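Local coordinates for protein D-mannonate dehydratase (Streptococcus suis, PDB 3BDK) that probably catalyses the manganese- or iron-dependent dehydration of D-mannonate to 2-dehydro-3-deoxy-D-gluconate, a step of pentose and glucuronate interconversion, at residues M45-A51 against L78-E84; E199-K203 against F243-Y247; F129-R133 against D221-Y225. All coordinates share one frame; numbering follows the deposited sequence.

Contact 1 (M45-A51 against L78-E84); sequences MQGIVTA and LEITVIE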
# COMPACT_ATOMS: atom_id res chain seq x y z
N MET A 45 -4.21 -10.16 -1.87
CA MET A 45 -3.33 -11.11 -1.21
C MET A 45 -3.83 -12.51 -1.42
O MET A 45 -4.99 -12.81 -1.08
CB MET A 45 -3.25 -10.80 0.28
CG MET A 45 -2.28 -11.68 1.05
SD MET A 45 -0.61 -11.61 0.40
CE MET A 45 -0.09 -9.98 0.94
N GLN A 46 -2.97 -13.37 -1.95
CA GLN A 46 -3.34 -14.76 -2.29
C GLN A 46 -2.53 -15.79 -1.50
O GLN A 46 -3.10 -16.58 -0.73
CB GLN A 46 -3.14 -15.02 -3.79
CG GLN A 46 -3.75 -14.01 -4.73
CD GLN A 46 -3.94 -14.57 -6.12
OE1 GLN A 46 -4.38 -15.71 -6.27
NE2 GLN A 46 -3.63 -13.79 -7.13
N GLY A 47 -1.22 -15.77 -1.72
CA GLY A 47 -0.33 -16.78 -1.19
C GLY A 47 0.04 -16.54 0.25
O GLY A 47 0.18 -15.40 0.68
N ILE A 48 0.16 -17.61 1.00
CA ILE A 48 0.76 -17.52 2.30
C ILE A 48 2.17 -18.13 2.15
O ILE A 48 2.46 -18.77 1.13
CB ILE A 48 -0.15 -18.16 3.38
CG1 ILE A 48 0.05 -17.50 4.74
CG2 ILE A 48 0.06 -19.66 3.46
CD1 ILE A 48 -1.16 -17.61 5.66
N VAL A 49 3.04 -17.91 3.13
CA VAL A 49 4.43 -18.34 3.10
C VAL A 49 4.81 -18.71 4.54
O VAL A 49 4.81 -17.86 5.43
CB VAL A 49 5.36 -17.23 2.57
CG1 VAL A 49 6.81 -17.48 2.98
CG2 VAL A 49 5.26 -17.09 1.07
N THR A 50 5.11 -19.97 4.77
CA THR A 50 5.36 -20.45 6.13
C THR A 50 6.25 -21.69 6.15
O THR A 50 6.66 -22.20 5.10
CB THR A 50 4.02 -20.73 6.88
OG1 THR A 50 4.29 -21.12 8.24
CG2 THR A 50 3.23 -21.81 6.17
N ALA A 51 6.53 -22.17 7.35
CA ALA A 51 7.34 -23.34 7.56
C ALA A 51 6.84 -24.05 8.81
O ALA A 51 5.98 -23.53 9.52
CB ALA A 51 8.80 -22.95 7.71
N LEU A 78 -7.05 -18.83 1.87
CA LEU A 78 -5.71 -18.64 1.34
C LEU A 78 -5.00 -19.97 1.07
O LEU A 78 -5.50 -21.04 1.43
CB LEU A 78 -4.86 -17.78 2.29
CG LEU A 78 -5.21 -16.29 2.44
CD1 LEU A 78 -4.17 -15.64 3.33
CD2 LEU A 78 -5.32 -15.57 1.10
N GLU A 79 -3.80 -19.86 0.50
CA GLU A 79 -3.07 -20.96 -0.12
C GLU A 79 -1.56 -20.86 0.13
O GLU A 79 -1.00 -19.75 0.11
CB GLU A 79 -3.36 -20.94 -1.63
CG GLU A 79 -2.29 -21.56 -2.51
CD GLU A 79 -2.63 -21.49 -3.99
OE1 GLU A 79 -2.80 -22.57 -4.60
OE2 GLU A 79 -2.72 -20.37 -4.54
N ILE A 80 -0.89 -21.99 0.35
CA ILE A 80 0.58 -22.02 0.37
C ILE A 80 1.17 -22.00 -1.04
O ILE A 80 0.90 -22.89 -1.85
CB ILE A 80 1.13 -23.25 1.07
CG1 ILE A 80 0.30 -23.58 2.32
CG2 ILE A 80 2.61 -23.03 1.36
CD1 ILE A 80 0.98 -23.27 3.66
N THR A 81 2.00 -21.00 -1.32
CA THR A 81 2.60 -20.83 -2.64
C THR A 81 4.11 -21.15 -2.61
O THR A 81 4.71 -21.42 -3.67
CB THR A 81 2.38 -19.38 -3.15
OG1 THR A 81 2.99 -19.21 -4.44
CG2 THR A 81 2.97 -18.36 -2.17
N VAL A 82 4.68 -21.13 -1.41
CA VAL A 82 6.12 -21.22 -1.16
C VAL A 82 6.32 -21.54 0.31
O VAL A 82 5.56 -21.09 1.16
CB VAL A 82 6.84 -19.86 -1.40
CG1 VAL A 82 8.30 -19.93 -0.97
CG2 VAL A 82 6.72 -19.40 -2.86
N ILE A 83 7.36 -22.30 0.63
CA ILE A 83 7.72 -22.54 2.02
C ILE A 83 8.97 -21.76 2.36
O ILE A 83 10.00 -21.91 1.71
CB ILE A 83 7.90 -24.05 2.31
CG1 ILE A 83 6.52 -24.72 2.38
CG2 ILE A 83 8.70 -24.29 3.60
CD1 ILE A 83 6.54 -26.16 2.73
N GLU A 84 8.88 -20.89 3.36
CA GLU A 84 10.03 -20.10 3.71
C GLU A 84 10.85 -20.87 4.70
O GLU A 84 10.69 -20.75 5.92
CB GLU A 84 9.71 -18.73 4.26
CG GLU A 84 10.95 -17.86 4.35
CD GLU A 84 11.14 -16.93 3.15
OE1 GLU A 84 10.31 -16.94 2.23
OE2 GLU A 84 12.12 -16.16 3.16
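Ile48 and Glu79 supply the shortest backbone bond between the two strands: Ile48 N donates to Glu79 O at 2.6 Å, nearly straight at 167°. The next bond, from Thr81 N to Ile48 O at 3.3 Å, is weak. Beyond it the register slips by one residue, Ile48 lying nearest Ile80 but Val49 nearest Val82. At the far end Glu84 N bonds to Thr50 O at 3.1 Å, while Ile83 CA adds a C-H...O contact to the same oxygen.

Strands 47-50 and 79-84 are neighbours in the parallel sheet of the xylose isomerase-like TIM barrel, and helix 63-74 completes a beta-alpha-beta unit between them. Over these short segments the two strand directions differ by 59°.

Apolar packing occupies both faces. On one, Ile80 CD1 lies 3.7 Å from Ile48 CG2 and equally close to Thr50 CG2. Val73 of helix 63-74 meets Ile48 and Leu78 there. On the other, Val49 straddles two partners. Its CG2 runs beside Val82 CB at 4.0 Å, and its CG1, anti to the backbone N (chi1 161°), presses on Glu84 CB at 3.4 Å. Where the register slips, Thr81 CG2 rests 3.8 Å from the CA of Gly47, which has no side chain.

The polar ends find partners elsewhere. Thr50 OG1 is hydrogen-bonded to Trp27 O. The Glu84 chain bends at CG and carries its carboxylate to a salt bridge with Arg328 and a weak hydrogen bond with His286, a manganese ligand, beside the bound D-mannose.

Contact 2 (E199-K203 against F243-Y247); sequences EYFIK and FLNLY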
# COMPACT_ATOMS: atom_id res chain seq x y z
N GLU A 199 27.85 -27.38 -3.38
CA GLU A 199 27.73 -28.18 -4.58
C GLU A 199 27.35 -29.62 -4.23
O GLU A 199 26.46 -30.21 -4.85
CB GLU A 199 29.03 -28.15 -5.35
CG GLU A 199 28.85 -28.53 -6.81
CD GLU A 199 30.16 -28.86 -7.47
OE1 GLU A 199 31.18 -28.28 -7.05
OE2 GLU A 199 30.15 -29.72 -8.38
N TYR A 200 28.00 -30.17 -3.21
CA TYR A 200 27.71 -31.48 -2.69
C TYR A 200 26.24 -31.59 -2.30
O TYR A 200 25.56 -32.57 -2.64
CB TYR A 200 28.58 -31.75 -1.47
CG TYR A 200 28.49 -33.17 -0.92
CD1 TYR A 200 29.29 -34.19 -1.44
CD2 TYR A 200 27.62 -33.48 0.12
CE1 TYR A 200 29.23 -35.48 -0.93
CE2 TYR A 200 27.54 -34.76 0.64
CZ TYR A 200 28.36 -35.76 0.12
OH TYR A 200 28.29 -37.04 0.63
N PHE A 201 25.77 -30.59 -1.56
CA PHE A 201 24.38 -30.48 -1.11
C PHE A 201 23.40 -30.37 -2.28
O PHE A 201 22.38 -31.04 -2.29
CB PHE A 201 24.26 -29.27 -0.16
CG PHE A 201 22.86 -28.96 0.29
CD1 PHE A 201 22.17 -27.86 -0.23
CD2 PHE A 201 22.24 -29.73 1.27
CE1 PHE A 201 20.89 -27.55 0.20
CE2 PHE A 201 20.95 -29.43 1.72
CZ PHE A 201 20.28 -28.34 1.17
N ILE A 202 23.73 -29.54 -3.25
CA ILE A 202 22.88 -29.30 -4.41
C ILE A 202 22.71 -30.57 -5.23
O ILE A 202 21.58 -31.05 -5.41
CB ILE A 202 23.41 -28.12 -5.29
CG1 ILE A 202 23.17 -26.77 -4.60
CG2 ILE A 202 22.79 -28.12 -6.66
CD1 ILE A 202 21.71 -26.48 -4.16
N LYS A 203 23.80 -31.16 -5.71
CA LYS A 203 23.66 -32.31 -6.60
C LYS A 203 23.04 -33.48 -5.88
O LYS A 203 22.47 -34.36 -6.51
CB LYS A 203 24.93 -32.66 -7.39
CG LYS A 203 26.21 -32.84 -6.57
CD LYS A 203 27.43 -33.11 -7.46
CE LYS A 203 27.64 -31.98 -8.44
NZ LYS A 203 27.29 -30.67 -7.82
N PHE A 243 26.06 -20.31 -9.11
CA PHE A 243 25.13 -21.12 -8.32
C PHE A 243 24.16 -21.84 -9.23
O PHE A 243 23.89 -23.04 -9.07
CB PHE A 243 24.34 -20.31 -7.32
CG PHE A 243 23.29 -21.13 -6.61
CD1 PHE A 243 23.62 -21.86 -5.47
CD2 PHE A 243 21.99 -21.19 -7.10
CE1 PHE A 243 22.67 -22.63 -4.83
CE2 PHE A 243 21.04 -21.96 -6.47
CZ PHE A 243 21.38 -22.68 -5.33
N LEU A 244 23.64 -21.09 -10.18
CA LEU A 244 22.83 -21.66 -11.21
C LEU A 244 23.60 -22.87 -11.77
O LEU A 244 23.07 -23.98 -11.77
CB LEU A 244 22.45 -20.60 -12.25
CG LEU A 244 21.10 -19.85 -12.04
CD1 LEU A 244 20.56 -19.86 -10.59
CD2 LEU A 244 21.06 -18.41 -12.60
N ASN A 245 24.87 -22.66 -12.13
CA ASN A 245 25.63 -23.67 -12.86
C ASN A 245 25.98 -24.95 -12.11
O ASN A 245 26.38 -25.93 -12.73
CB ASN A 245 26.86 -23.06 -13.53
CG ASN A 245 26.50 -22.01 -14.57
OD1 ASN A 245 25.32 -21.84 -14.93
ND2 ASN A 245 27.50 -21.31 -15.07
N LEU A 246 25.81 -24.95 -10.79
CA LEU A 246 25.97 -26.17 -9.97
C LEU A 246 25.05 -27.32 -10.39
O LEU A 246 25.26 -28.48 -10.03
CB LEU A 246 25.74 -25.88 -8.48
CG LEU A 246 26.61 -24.86 -7.75
CD1 LEU A 246 26.00 -24.49 -6.41
CD2 LEU A 246 28.03 -25.39 -7.56
N TYR A 247 24.02 -26.97 -11.16
CA TYR A 247 22.96 -27.89 -11.55
C TYR A 247 22.02 -27.10 -12.45
O TYR A 247 20.98 -26.61 -11.99
CB TYR A 247 22.23 -28.39 -10.31
CG TYR A 247 21.42 -29.64 -10.51
CD1 TYR A 247 20.11 -29.58 -10.98
CD2 TYR A 247 21.95 -30.89 -10.19
CE1 TYR A 247 19.35 -30.75 -11.15
CE2 TYR A 247 21.21 -32.06 -10.36
CZ TYR A 247 19.92 -31.98 -10.84
OH TYR A 247 19.19 -33.13 -11.00
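Ile202 and Leu246 form the middle of an apolar contact in which one isoleucine meets three side chains of the other segment. The CG1-CD1 branch of Ile202 reaches Phe243 and Leu246, and its CG2 methyl reaches Tyr247. CD1 lies 4.0 Å from CZ of Phe243, approaching the ring obliquely, and the two side chains cross at about a right angle. CG1 is 4.1 Å from Leu246 CD1, again with the side chains nearly perpendicular. With chi1 at -73°, CG1 stands beside the backbone N and CG2 opposite it, and this second branch packs on Tyr247 CB at 3.7 Å.

Leu246 has two uses for its fork: while CD1 faces Ile202, CD2 meets the aliphatic part of Glu199, 3.7 Å from its CB. The Tyr247 ring runs on past Ile202, with its CD2 4.2 Å from the backbone CA of Lys203.

These side chains fill the groove between helix 191-210 and the end of helix 237-245, which precede and follow strand 215-218 on the outside of the barrel. Tyr123 of strand 120-123 touches both Ile202 and Phe243, closing the inner side of the cluster. Leu198, one turn before Ile202 on the same helix, extends it by touching Phe243 and Leu246.

Polar interactions lie around this patch. Lys203 pairs with Glu199 of its own helix, although the modelled place of NZ is doubtful. The hydroxyl of Tyr247 is hydrogen-bonded to Glu210, farther along helix 191-210, which ties the aromatic side chain to the helix it packs against. The chemistry therefore implies that the contact between the two segments rests on apolar packing, while the polar side chains bond within a segment or beyond both.

Contact 3 (F129-R133 against D221-Y225); sequences FDWTR and DDPPY. With DNO (D-mannose), chain C.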
# COMPACT_ATOMS: atom_id res chain seq x y z
N PHE A 129 24.84 -17.33 11.14
CA PHE A 129 23.61 -16.56 11.27
C PHE A 129 22.88 -16.53 9.94
O PHE A 129 23.50 -16.75 8.90
CB PHE A 129 23.91 -15.10 11.65
CG PHE A 129 24.98 -14.95 12.70
CD1 PHE A 129 26.30 -14.71 12.32
CD2 PHE A 129 24.67 -15.04 14.05
CE1 PHE A 129 27.31 -14.56 13.28
CE2 PHE A 129 25.67 -14.90 15.01
CZ PHE A 129 26.99 -14.66 14.62
N ASP A 130 21.57 -16.24 9.97
CA ASP A 130 20.80 -16.03 8.73
C ASP A 130 20.62 -14.56 8.35
O ASP A 130 20.12 -14.23 7.27
CB ASP A 130 19.44 -16.70 8.84
CG ASP A 130 19.56 -18.16 9.19
OD1 ASP A 130 18.68 -18.63 9.98
OD2 ASP A 130 20.51 -18.82 8.70
N TRP A 131 21.03 -13.69 9.26
CA TRP A 131 21.08 -12.26 9.01
C TRP A 131 21.77 -11.62 10.21
O TRP A 131 21.93 -12.25 11.26
CB TRP A 131 19.67 -11.68 8.81
CG TRP A 131 18.73 -12.01 9.93
CD1 TRP A 131 17.91 -13.09 10.02
CD2 TRP A 131 18.54 -11.26 11.14
NE1 TRP A 131 17.21 -13.06 11.20
CE2 TRP A 131 17.57 -11.95 11.91
CE3 TRP A 131 19.08 -10.07 11.65
CZ2 TRP A 131 17.13 -11.49 13.16
CZ3 TRP A 131 18.63 -9.61 12.90
CH2 TRP A 131 17.67 -10.32 13.63
N THR A 132 22.17 -10.37 10.05
CA THR A 132 22.82 -9.64 11.11
C THR A 132 22.36 -8.20 11.01
O THR A 132 22.44 -7.59 9.93
CB THR A 132 24.33 -9.73 10.94
OG1 THR A 132 24.74 -11.10 11.06
CG2 THR A 132 25.08 -8.89 11.98
N ARG A 133 21.87 -7.66 12.11
CA ARG A 133 21.57 -6.25 12.18
C ARG A 133 22.29 -5.71 13.41
O ARG A 133 22.55 -6.46 14.34
CB ARG A 133 20.07 -6.00 12.29
CG ARG A 133 19.24 -6.45 11.07
CD ARG A 133 19.71 -5.77 9.76
NE ARG A 133 18.85 -6.12 8.64
CZ ARG A 133 19.11 -7.06 7.73
NH1 ARG A 133 20.25 -7.75 7.79
NH2 ARG A 133 18.23 -7.30 6.76
N ASP A 221 22.76 -13.97 0.55
CA ASP A 221 23.48 -13.71 1.80
C ASP A 221 23.19 -12.31 2.33
O ASP A 221 23.24 -11.33 1.58
CB ASP A 221 24.99 -13.89 1.59
CG ASP A 221 25.45 -15.31 1.84
OD1 ASP A 221 26.63 -15.61 1.58
OD2 ASP A 221 24.63 -16.13 2.31
N ASP A 222 22.87 -12.23 3.61
CA ASP A 222 22.24 -11.04 4.17
C ASP A 222 22.89 -10.63 5.49
O ASP A 222 22.54 -11.16 6.55
CB ASP A 222 20.74 -11.28 4.37
CG ASP A 222 20.07 -10.16 5.15
OD1 ASP A 222 20.68 -9.08 5.28
OD2 ASP A 222 18.93 -10.37 5.62
N PRO A 223 23.82 -9.69 5.42
CA PRO A 223 24.13 -9.01 4.16
C PRO A 223 25.10 -9.81 3.30
O PRO A 223 25.54 -10.89 3.71
CB PRO A 223 24.80 -7.71 4.63
CG PRO A 223 25.40 -8.06 5.94
CD PRO A 223 24.47 -9.05 6.58
N PRO A 224 25.43 -9.30 2.12
CA PRO A 224 26.10 -10.09 1.09
C PRO A 224 27.61 -9.85 1.09
O PRO A 224 28.21 -9.74 0.02
CB PRO A 224 25.48 -9.58 -0.20
CG PRO A 224 25.08 -8.18 0.11
CD PRO A 224 24.66 -8.18 1.55
N TYR A 225 28.20 -9.76 2.27
CA TYR A 225 29.65 -9.74 2.40
C TYR A 225 30.10 -10.30 3.74
O TYR A 225 29.29 -10.47 4.65
CB TYR A 225 30.18 -8.31 2.22
CG TYR A 225 29.35 -7.26 2.92
CD1 TYR A 225 29.39 -7.12 4.30
CD2 TYR A 225 28.53 -6.40 2.20
CE1 TYR A 225 28.63 -6.16 4.94
CE2 TYR A 225 27.77 -5.44 2.83
CZ TYR A 225 27.82 -5.32 4.21
OH TYR A 225 27.07 -4.37 4.84
C1 DNO C . 15.99 -12.35 7.37
C2 DNO C . 14.52 -12.75 7.16
C3 DNO C . 13.95 -13.72 8.25
C4 DNO C . 14.64 -15.09 8.56
C5 DNO C . 15.24 -15.93 7.39
C6 DNO C . 15.20 -17.42 7.76
O1 DNO C . 16.49 -11.43 6.70
O2 DNO C . 14.32 -13.25 5.83
O3 DNO C . 12.60 -14.01 7.92
O4 DNO C . 15.60 -14.91 9.61
O5 DNO C . 14.55 -15.76 6.14
O6 DNO C . 16.47 -17.82 8.28
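The backbones of Trp131 and Asp222 pass with their CA atoms 5.1 Å apart and meet through a C-H...O contact, Trp131 CA to Asp222 O at 3.1 Å, this oxygen being the carbonyl of the cis peptide bond to Pro223. The side chains form a salt bridge. Arg133 NH1 donates to Asp222 OD1 at 2.9 Å, on its syn side but tilted out of the carboxylate plane, and NH2 adds weak bonds to both oxygens. The planes of the two groups are turned 58° apart, which rules out a flat, two-pronged pairing. Arg133 NH1 also bonds to Thr132 O at 3.1 Å and NH2 to Glu299; thus fixed from several directions, Arg133 probably positions Asp222 from the second shell.

The sugar lies beside this pair. Asp222 OD2 is 2.9 Å from O1 of the bound D-mannose. The indole of Trp131, swung between its backbone N and carbonyl carbon (chi1 54°), brings NE1 to 2.9 Å from sugar O4, which lies at the ring edge. Asp130 OD1 is 2.9 Å from sugar O6, while its OD2 is hydrogen-bonded to Asn124. Two loops that follow barrel strands thus build one wall of the sugar pocket, as is characteristic of TIM-barrel active sites.

The three contacts lie in different parts of one barrel: the sheet, the outer helices and the loops after the strands. Contact 1 lies in the parallel sheet at its first two strands and closes along the chain before the others open. Contacts 2 and 3 interlock in sequence, in the order 129-133, 199-203, 221-225, 243-247, because the loops of contact 3 follow strands 120-123 and 215-218 while the helices of contact 2 flank strand 215-218. The centres of contacts 1 and 2 are about 26 Å apart, those of contacts 1 and 3 about 23 Å, and those of contacts 2 and 3 about 21 Å. Contacts 1 and 3, on opposite sides of the chain's centre, both contribute residues to the sugar pocket.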